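Local coordinates for protein beta-glucanase (PDB 4LE4) that probably hydrolyses beta-glucans as a fungal glycoside hydrolase of family 131 and binds cellotriose, at residues A166-F171 and G177-T182; L143-G148 and R189-V194. All coordinates share one frame; numbering follows the deposited sequence.

Contact 1. Residues A166-F171 and G177-T182; sequences AYEIDF and GFWHST
Gly177 pairs with Glu168 as an antiparallel hydrogen-bonded pair, closed by Gly177 N to Glu168 O and by Glu168 N to Gly177 O at 2.8 Å, N-H...O angle 169°. The same Gly177 O also lies 3.6 Å from Tyr167 CA, a CA-H...O contact that adds to the ladder. A CB on Gly177 would fall on the Glu168 side of the sheet, crowded against OE1 of that carboxylate. Phe178 comes next, opposite Tyr167 in a non-hydrogen-bonded pair whose two aromatic rings project from the other face. Trp179 restores the hydrogen-bonded pattern with Ala166: Trp179 N reaches Ala166 O at 2.9 Å, Ala166 N returns a bond to Trp179 O, and the CB atoms of Ala166 and Trp179 touch at 3.9 Å. The indole, with CG anti to its carbonyl carbon (chi1 -68°), leans toward Glu168, whose extended chain rises to meet it. Trp179 NE1 donates to Glu168 OE1 over 2.9 Å, nearly straight at 170°; the oxygen lies in the indole plane, while the N-H arrives from above the carboxylate plane. Arg189 forms a salt bridge to that same OE1, so one oxygen is gripped twice. A phenylalanine in place of Trp179 would probably deprive Glu168 OE1 of its indole donor and leave the carboxylate freer to turn, with the Arg189 salt bridge still to hold it. The bonding pattern is that of a beta hairpin of strands 163-170 and 175-182; the axes of the parts 166-170 and 177-182 approach to 4.7 Å. Tyr167 and Phe178 face the interior, where Tyr167 OH bonds to Ala118 O. Strand 94-102 flanks the hairpin beyond 163-170, and strand 188-195 beyond 175-182.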
ATOM      1  N   ALA A 166       3.937   2.907  -8.721  1.00  8.11           N
ATOM      2  CA  ALA A 166       2.981   2.252  -9.577  1.00  9.19           C
ATOM      3  C   ALA A 166       3.616   0.910  -9.937  1.00  7.59           C
ATOM      4  O   ALA A 166       4.751   0.877 -10.431  1.00  8.87           O
ATOM      5  CB  ALA A 166       2.674   3.050 -10.845  1.00 10.58           C
ATOM      6  N   TYR A 167       2.926  -0.195  -9.627  1.00  7.76           N
ATOM      7  CA  TYR A 167       3.423  -1.518 -10.046  1.00  7.29           C
ATOM      8  C   TYR A 167       2.872  -1.657 -11.477  1.00  8.53           C
ATOM      9  O   TYR A 167       1.681  -1.505 -11.662  1.00 10.27           O
ATOM     10  CB  TYR A 167       2.778  -2.655  -9.271  1.00  7.52           C
ATOM     11  CG  TYR A 167       2.999  -2.680  -7.791  1.00  7.59           C
ATOM     12  CD1 TYR A 167       4.206  -2.274  -7.243  1.00  7.50           C
ATOM     13  CD2 TYR A 167       2.013  -3.194  -6.941  1.00  9.06           C
ATOM     14  CE1 TYR A 167       4.437  -2.386  -5.866  1.00  9.47           C
ATOM     15  CE2 TYR A 167       2.225  -3.310  -5.564  1.00  8.02           C
ATOM     16  CZ  TYR A 167       3.447  -2.904  -5.031  1.00  9.28           C
ATOM     17  OH  TYR A 167       3.685  -3.024  -3.664  1.00  8.32           O
ATOM     18  N   GLU A 168       3.732  -1.910 -12.454  1.00 10.58           N
ATOM     19  CA  GLU A 168       3.307  -2.114 -13.851  1.00 10.85           C
ATOM     20  C   GLU A 168       3.201  -3.634 -13.956  1.00 10.76           C
ATOM     21  O   GLU A 168       4.210  -4.338 -14.057  1.00  9.93           O
ATOM     22  CB  GLU A 168       4.385  -1.592 -14.808  1.00 11.23           C
ATOM     23  CG  GLU A 168       4.104  -1.990 -16.273  1.00 14.73           C
ATOM     24  CD  GLU A 168       5.043  -1.369 -17.291  1.00 18.15           C
ATOM     25  OE1 GLU A 168       6.077  -0.786 -16.914  1.00 19.33           O
ATOM     26  OE2 GLU A 168       4.736  -1.482 -18.501  1.00 23.75           O
ATOM     27  N   ILE A 169       1.984  -4.159 -13.904  1.00 11.34           N
ATOM     28  CA  ILE A 169       1.853  -5.594 -13.913  1.00 11.04           C
ATOM     29  C   ILE A 169       1.252  -6.103 -15.229  1.00 12.17           C
ATOM     30  O   ILE A 169       0.228  -5.598 -15.671  1.00 14.51           O
ATOM     31  CB  ILE A 169       0.951  -6.049 -12.740  1.00 10.49           C
ATOM     32  CG1 ILE A 169       1.451  -5.401 -11.426  1.00 10.98           C
ATOM     33  CG2 ILE A 169       0.949  -7.596 -12.640  1.00 12.23           C
ATOM     34  CD1 ILE A 169       0.704  -5.822 -10.192  1.00  9.95           C
ATOM     35  N   ASP A 170       1.906  -7.079 -15.840  1.00 12.79           N
ATOM     36  CA  ASP A 170       1.356  -7.695 -17.048  1.00 16.09           C
ATOM     37  C   ASP A 170       0.975  -9.087 -16.588  1.00 15.14           C
ATOM     38  O   ASP A 170       1.838  -9.966 -16.496  1.00 15.62           O
ATOM     39  CB  ASP A 170       2.397  -7.803 -18.167  1.00 17.44           C
ATOM     40  CG  ASP A 170       1.769  -8.248 -19.495  1.00 21.36           C
ATOM     41  OD1 ASP A 170       0.706  -8.911 -19.458  1.00 21.32           O
ATOM     42  OD2 ASP A 170       2.336  -7.932 -20.563  1.00 21.43           O
ATOM     43  N   PHE A 171      -0.304  -9.299 -16.288  1.00 15.03           N
ATOM     44  CA  PHE A 171      -0.753 -10.601 -15.807  1.00 14.83           C
ATOM     45  C   PHE A 171      -0.731 -11.697 -16.883  1.00 18.17           C
ATOM     46  O   PHE A 171      -0.818 -12.876 -16.572  1.00 17.92           O
ATOM     47  CB  PHE A 171      -2.150 -10.476 -15.224  1.00 16.30           C
ATOM     48  CG  PHE A 171      -2.205  -9.700 -13.940  1.00 14.82           C
ATOM     49  CD1 PHE A 171      -1.949 -10.331 -12.719  1.00 15.87           C
ATOM     50  CD2 PHE A 171      -2.529  -8.348 -13.944  1.00 13.23           C
ATOM     51  CE1 PHE A 171      -2.014  -9.622 -11.508  1.00 15.04           C
ATOM     52  CE2 PHE A 171      -2.603  -7.623 -12.747  1.00 15.81           C
ATOM     53  CZ  PHE A 171      -2.341  -8.271 -11.514  1.00 13.86           C
ATOM     54  N   GLY A 177       6.866  -4.488 -13.346  1.00 10.63           N
ATOM     55  CA  GLY A 177       7.822  -3.391 -13.453  1.00 10.60           C
ATOM     56  C   GLY A 177       7.527  -2.397 -12.325  1.00 10.47           C
ATOM     57  O   GLY A 177       6.434  -2.406 -11.761  1.00 10.75           O
ATOM     58  N   PHE A 178       8.479  -1.523 -12.041  1.00  7.99           N
ATOM     59  CA  PHE A 178       8.353  -0.608 -10.921  1.00  9.92           C
ATOM     60  C   PHE A 178       8.536   0.848 -11.319  1.00  9.16           C
ATOM     61  O   PHE A 178       9.583   1.223 -11.840  1.00 10.01           O
ATOM     62  CB  PHE A 178       9.400  -1.019  -9.874  1.00  8.59           C
ATOM     63  CG  PHE A 178       9.406  -0.162  -8.626  1.00  9.92           C
ATOM     64  CD1 PHE A 178       8.380  -0.261  -7.694  1.00 12.00           C
ATOM     65  CD2 PHE A 178      10.484   0.666  -8.366  1.00 11.20           C
ATOM     66  CE1 PHE A 178       8.444   0.453  -6.499  1.00 10.38           C
ATOM     67  CE2 PHE A 178      10.569   1.385  -7.185  1.00 11.73           C
ATOM     68  CZ  PHE A 178       9.541   1.270  -6.254  1.00 10.94           C
ATOM     69  N   TRP A 179       7.503   1.651 -11.074  1.00  9.44           N
ATOM     70  CA  TRP A 179       7.530   3.092 -11.352  1.00 11.70           C
ATOM     71  C   TRP A 179       7.534   3.772  -9.978  1.00 10.47           C
ATOM     72  O   TRP A 179       6.894   3.293  -9.044  1.00  8.19           O
ATOM     73  CB  TRP A 179       6.300   3.507 -12.145  1.00 10.91           C
ATOM     74  CG  TRP A 179       6.311   2.956 -13.523  1.00 13.73           C
ATOM     75  CD1 TRP A 179       6.084   1.662 -13.899  1.00 13.90           C
ATOM     76  CD2 TRP A 179       6.551   3.693 -14.731  1.00 13.35           C
ATOM     77  NE1 TRP A 179       6.165   1.548 -15.279  1.00 14.29           N
ATOM     78  CE2 TRP A 179       6.454   2.778 -15.808  1.00 13.85           C
ATOM     79  CE3 TRP A 179       6.839   5.045 -15.000  1.00 11.13           C
ATOM     80  CZ2 TRP A 179       6.630   3.168 -17.154  1.00 15.47           C
ATOM     81  CZ3 TRP A 179       7.018   5.438 -16.331  1.00 12.51           C
ATOM     82  CH2 TRP A 179       6.911   4.500 -17.392  1.00 12.91           C
ATOM     83  N   HIS A 180       8.270   4.872  -9.856  1.00  9.91           N
ATOM     84  CA  HIS A 180       8.403   5.509  -8.554  1.00  9.44           C
ATOM     85  C   HIS A 180       8.825   6.953  -8.648  1.00  7.62           C
ATOM     86  O   HIS A 180       9.438   7.352  -9.617  1.00  8.78           O
ATOM     87  CB  HIS A 180       9.500   4.738  -7.784  1.00  8.05           C
ATOM     88  CG  HIS A 180      10.005   5.415  -6.527  1.00  9.16           C
ATOM     89  ND1 HIS A 180       9.428   5.241  -5.285  1.00 12.42           N
ATOM     90  CD2 HIS A 180      11.051   6.254  -6.334  1.00  5.58           C
ATOM     91  CE1 HIS A 180      10.088   5.950  -4.384  1.00  6.39           C
ATOM     92  NE2 HIS A 180      11.077   6.573  -4.994  1.00 11.57           N
ATOM     93  N   SER A 181       8.480   7.724  -7.625  1.00  9.22           N
ATOM     94  CA  SER A 181       8.958   9.094  -7.509  1.00 10.16           C
ATOM     95  C   SER A 181       8.754   9.480  -6.054  1.00  6.38           C
ATOM     96  O   SER A 181       8.063   8.790  -5.312  1.00  6.89           O
ATOM     97  CB  SER A 181       8.178  10.072  -8.381  1.00 10.69           C
ATOM     98  OG  SER A 181       6.904  10.292  -7.821  1.00 10.05           O
ATOM     99  N   THR A 182       9.396  10.556  -5.627  1.00  9.29           N
ATOM    100  CA  THR A 182       9.139  11.031  -4.277  1.00  9.60           C
ATOM    101  C   THR A 182       8.592  12.440  -4.435  1.00 10.92           C
ATOM    102  O   THR A 182       8.886  13.114  -5.418  1.00 12.67           O
ATOM    103  CB  THR A 182      10.388  11.070  -3.378  1.00  9.43           C
ATOM    104  OG1 THR A 182      11.452  11.791  -4.025  1.00 12.85           O
ATOM    105  CG2 THR A 182      10.825   9.644  -3.049  1.00 10.13           C
TER

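Contact 2. Residues L143-G148 and R189-V194; sequences LRWCVG and RKVAPV
Val191 pushes its branched end against the rim of the Trp145 indole rather than lying over a face: Val191 CG1 sits near the ring plane, 3.6 Å from Trp145 CZ3, and Val191 CB comes just as near to that carbon. The approach depends on Trp145 chi1 of 173°, which sets CG anti to the backbone N and directs the six-membered ring toward Val191. Farther along, Val194 CG2 approaches the indole obliquely, 4.2 Å from Trp145 CH2. No hydrogen bond links the segments, and the CA atoms of Trp145 and Val191 are 9.6 Å apart, a spacing that marks contact between layers rather than strand pairing. Strands 142-147 and 188-195 belong to separate antiparallel sheets, packed here as in the beta-sandwich of the concanavalin clan. On strand 188-195 a classic beta bulge places Lys190 and Val191 together opposite Phe178, and the chain turns a corner at Val191. Val147 and Val194 close the other end through their CG1 methyls, 3.9 Å apart. Val147 CG2 also lies 3.2 Å above one face of the Trp145 ring, offset toward its rim, while Phe178 stacks with the same indole and Val176 touches both Trp145 and Val147.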
ATOM      1  N   LEU A 143      13.464   1.062   2.415  1.00 12.26           N
ATOM      2  CA  LEU A 143      12.125   0.729   1.917  1.00  8.77           C
ATOM      3  C   LEU A 143      12.527  -0.033   0.634  1.00  9.31           C
ATOM      4  O   LEU A 143      13.322   0.469  -0.163  1.00  8.88           O
ATOM      5  CB  LEU A 143      11.348   1.988   1.533  1.00 10.17           C
ATOM      6  CG  LEU A 143       9.922   1.785   1.016  1.00  9.53           C
ATOM      7  CD1 LEU A 143       9.062   1.003   2.025  1.00 11.21           C
ATOM      8  CD2 LEU A 143       9.316   3.174   0.739  1.00 12.77           C
ATOM      9  N   ARG A 144      11.975  -1.218   0.426  1.00  9.09           N
ATOM     10  CA  ARG A 144      12.355  -2.051  -0.722  1.00 10.22           C
ATOM     11  C   ARG A 144      11.168  -2.457  -1.560  1.00  8.98           C
ATOM     12  O   ARG A 144      10.064  -2.636  -1.047  1.00 10.16           O
ATOM     13  CB  ARG A 144      12.946  -3.368  -0.230  1.00 12.47           C
ATOM     14  CG  ARG A 144      14.101  -3.262   0.753  1.00 18.00           C
ATOM     15  CD  ARG A 144      14.095  -4.514   1.623  1.00 19.33           C
ATOM     16  NE  ARG A 144      15.211  -4.598   2.568  1.00 22.37           N
ATOM     17  CZ  ARG A 144      16.359  -5.228   2.317  1.00 25.12           C
ATOM     18  NH1 ARG A 144      17.312  -5.271   3.248  1.00 28.04           N
ATOM     19  NH2 ARG A 144      16.570  -5.807   1.138  1.00 23.56           N
ATOM     20  N   TRP A 145      11.417  -2.649  -2.844  1.00  7.69           N
ATOM     21  CA  TRP A 145      10.396  -3.180  -3.734  1.00  8.22           C
ATOM     22  C   TRP A 145      10.891  -4.602  -4.010  1.00  8.40           C
ATOM     23  O   TRP A 145      12.020  -4.780  -4.451  1.00  8.71           O
ATOM     24  CB  TRP A 145      10.340  -2.401  -5.043  1.00  8.93           C
ATOM     25  CG  TRP A 145       9.406  -3.048  -6.023  1.00 10.96           C
ATOM     26  CD1 TRP A 145       8.059  -3.278  -5.866  1.00 12.18           C
ATOM     27  CD2 TRP A 145       9.754  -3.560  -7.322  1.00 10.85           C
ATOM     28  NE1 TRP A 145       7.560  -3.899  -6.992  1.00 10.43           N
ATOM     29  CE2 TRP A 145       8.574  -4.080  -7.895  1.00 11.58           C
ATOM     30  CE3 TRP A 145      10.951  -3.629  -8.046  1.00 12.33           C
ATOM     31  CZ2 TRP A 145       8.551  -4.669  -9.177  1.00 10.53           C
ATOM     32  CZ3 TRP A 145      10.939  -4.222  -9.325  1.00 11.26           C
ATOM     33  CH2 TRP A 145       9.742  -4.727  -9.869  1.00  9.65           C
ATOM     34  N   CYS A 146      10.051  -5.594  -3.760  1.00  9.53           N
ATOM     35  CA  CYS A 146      10.403  -6.994  -3.954  1.00 10.25           C
ATOM     36  C   CYS A 146       9.511  -7.647  -5.011  1.00 10.51           C
ATOM     37  O   CYS A 146       8.350  -7.227  -5.227  1.00  7.96           O
ATOM     38  CB  CYS A 146      10.211  -7.766  -2.652  1.00 11.22           C
ATOM     39  SG  CYS A 146      11.229  -7.100  -1.330  1.00 16.82           S
ATOM     40  N   VAL A 147      10.078  -8.670  -5.654  1.00  9.81           N
ATOM     41  CA  VAL A 147       9.372  -9.475  -6.651  1.00  9.46           C
ATOM     42  C   VAL A 147       9.719 -10.911  -6.276  1.00 11.78           C
ATOM     43  O   VAL A 147      10.898 -11.274  -6.225  1.00 10.95           O
ATOM     44  CB  VAL A 147       9.849  -9.190  -8.105  1.00 11.34           C
ATOM     45  CG1 VAL A 147       9.108 -10.112  -9.070  1.00 11.85           C
ATOM     46  CG2 VAL A 147       9.602  -7.731  -8.452  1.00 13.53           C
ATOM     47  N   GLY A 148       8.702 -11.701  -5.965  1.00 11.19           N
ATOM     48  CA  GLY A 148       8.953 -13.075  -5.556  1.00 13.89           C
ATOM     49  C   GLY A 148       9.809 -13.137  -4.304  1.00 13.98           C
ATOM     50  O   GLY A 148      10.557 -14.091  -4.087  1.00 14.14           O
ATOM     51  N   ARG A 189      10.114   4.991 -14.567  1.00 13.90           N
ATOM     52  CA  ARG A 189      10.315   3.557 -14.401  1.00 16.23           C
ATOM     53  C   ARG A 189      11.726   3.304 -13.892  1.00 16.85           C
ATOM     54  O   ARG A 189      12.732   3.585 -14.572  1.00 18.55           O
ATOM     55  CB  ARG A 189      10.106   2.800 -15.707  1.00 18.61           C
ATOM     56  CG  ARG A 189      10.517   1.355 -15.573  1.00 24.01           C
ATOM     57  CD  ARG A 189      10.711   0.689 -16.926  1.00 28.12           C
ATOM     58  NE  ARG A 189       9.436   0.246 -17.459  1.00 31.49           N
ATOM     59  CZ  ARG A 189       9.309  -0.424 -18.603  1.00 34.45           C
ATOM     60  NH1 ARG A 189      10.398  -0.708 -19.318  1.00 33.14           N
ATOM     61  NH2 ARG A 189       8.104  -0.827 -19.018  1.00 31.87           N
ATOM     62  N   LYS A 190      11.805   2.769 -12.689  1.00 15.21           N
ATOM     63  CA  LYS A 190      13.094   2.529 -12.086  1.00 13.39           C
ATOM     64  C   LYS A 190      13.615   1.095 -12.190  1.00 15.11           C
ATOM     65  O   LYS A 190      14.810   0.860 -11.977  1.00 14.79           O
ATOM     66  CB  LYS A 190      13.064   3.033 -10.659  1.00 13.39           C
ATOM     67  CG  LYS A 190      12.892   4.579 -10.674  1.00 13.07           C
ATOM     68  CD  LYS A 190      12.973   5.252  -9.315  1.00 13.45           C
ATOM     69  CE  LYS A 190      12.689   6.769  -9.492  1.00 15.59           C
ATOM     70  NZ  LYS A 190      12.783   7.544  -8.219  1.00 11.48           N
ATOM     71  N   VAL A 191      12.723   0.157 -12.493  1.00 13.31           N
ATOM     72  CA  VAL A 191      13.099  -1.245 -12.726  1.00 14.50           C
ATOM     73  C   VAL A 191      12.198  -1.788 -13.859  1.00 14.17           C
ATOM     74  O   VAL A 191      10.964  -1.735 -13.781  1.00 14.22           O
ATOM     75  CB  VAL A 191      12.920  -2.153 -11.478  1.00 14.16           C
ATOM     76  CG1 VAL A 191      13.415  -3.559 -11.792  1.00 14.29           C
ATOM     77  CG2 VAL A 191      13.682  -1.579 -10.289  1.00 12.99           C
ATOM     78  N   ALA A 192      12.829  -2.232 -14.940  1.00 15.90           N
ATOM     79  CA  ALA A 192      12.118  -2.822 -16.076  1.00 15.98           C
ATOM     80  C   ALA A 192      11.373  -4.076 -15.574  1.00 16.30           C
ATOM     81  O   ALA A 192      11.814  -4.727 -14.622  1.00 16.94           O
ATOM     82  CB  ALA A 192      13.130  -3.212 -17.171  1.00 18.03           C
ATOM     83  N   PRO A 193      10.254  -4.453 -16.228  1.00 17.13           N
ATOM     84  CA  PRO A 193       9.500  -5.639 -15.777  1.00 17.61           C
ATOM     85  C   PRO A 193      10.337  -6.880 -15.498  1.00 19.01           C
ATOM     86  O   PRO A 193      11.180  -7.274 -16.327  1.00 16.43           O
ATOM     87  CB  PRO A 193       8.490  -5.852 -16.894  1.00 18.28           C
ATOM     88  CG  PRO A 193       8.223  -4.427 -17.364  1.00 19.34           C
ATOM     89  CD  PRO A 193       9.630  -3.859 -17.421  1.00 16.57           C
ATOM     90  N   VAL A 194      10.086  -7.468 -14.321  1.00 15.67           N
ATOM     91  CA  VAL A 194      10.759  -8.656 -13.808  1.00 15.67           C
ATOM     92  C   VAL A 194       9.789  -9.845 -13.845  1.00 15.67           C
ATOM     93  O   VAL A 194       8.623  -9.700 -13.481  1.00 13.25           O
ATOM     94  CB  VAL A 194      11.186  -8.432 -12.327  1.00 16.60           C
ATOM     95  CG1 VAL A 194      11.830  -9.675 -11.766  1.00 19.21           C
ATOM     96  CG2 VAL A 194      12.114  -7.264 -12.239  1.00 17.92           C
TER

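In the fold
Contact 1 is the more buried of the two and joins neighbours within one sheet; contact 2 is partly buried and crosses from that sheet to the other. Their chemistry follows: paired backbones and a polar side-chain bond in 166-171 with 177-182, apolar side chains alone between 143-148 and 189-194. Strand 188-195 connects them, since it is the next strand after 175-182 in both chain and sheet, with Phe178 O bonded, probably, to Lys190 N at 2.8 Å. Arg189, in the 189-194 segment of contact 2, is the salt-bridge partner of Glu168 noted for contact 1, so a second link between them is ionic. Along the chain, the hairpin is nested within the loop that contact 2 closes.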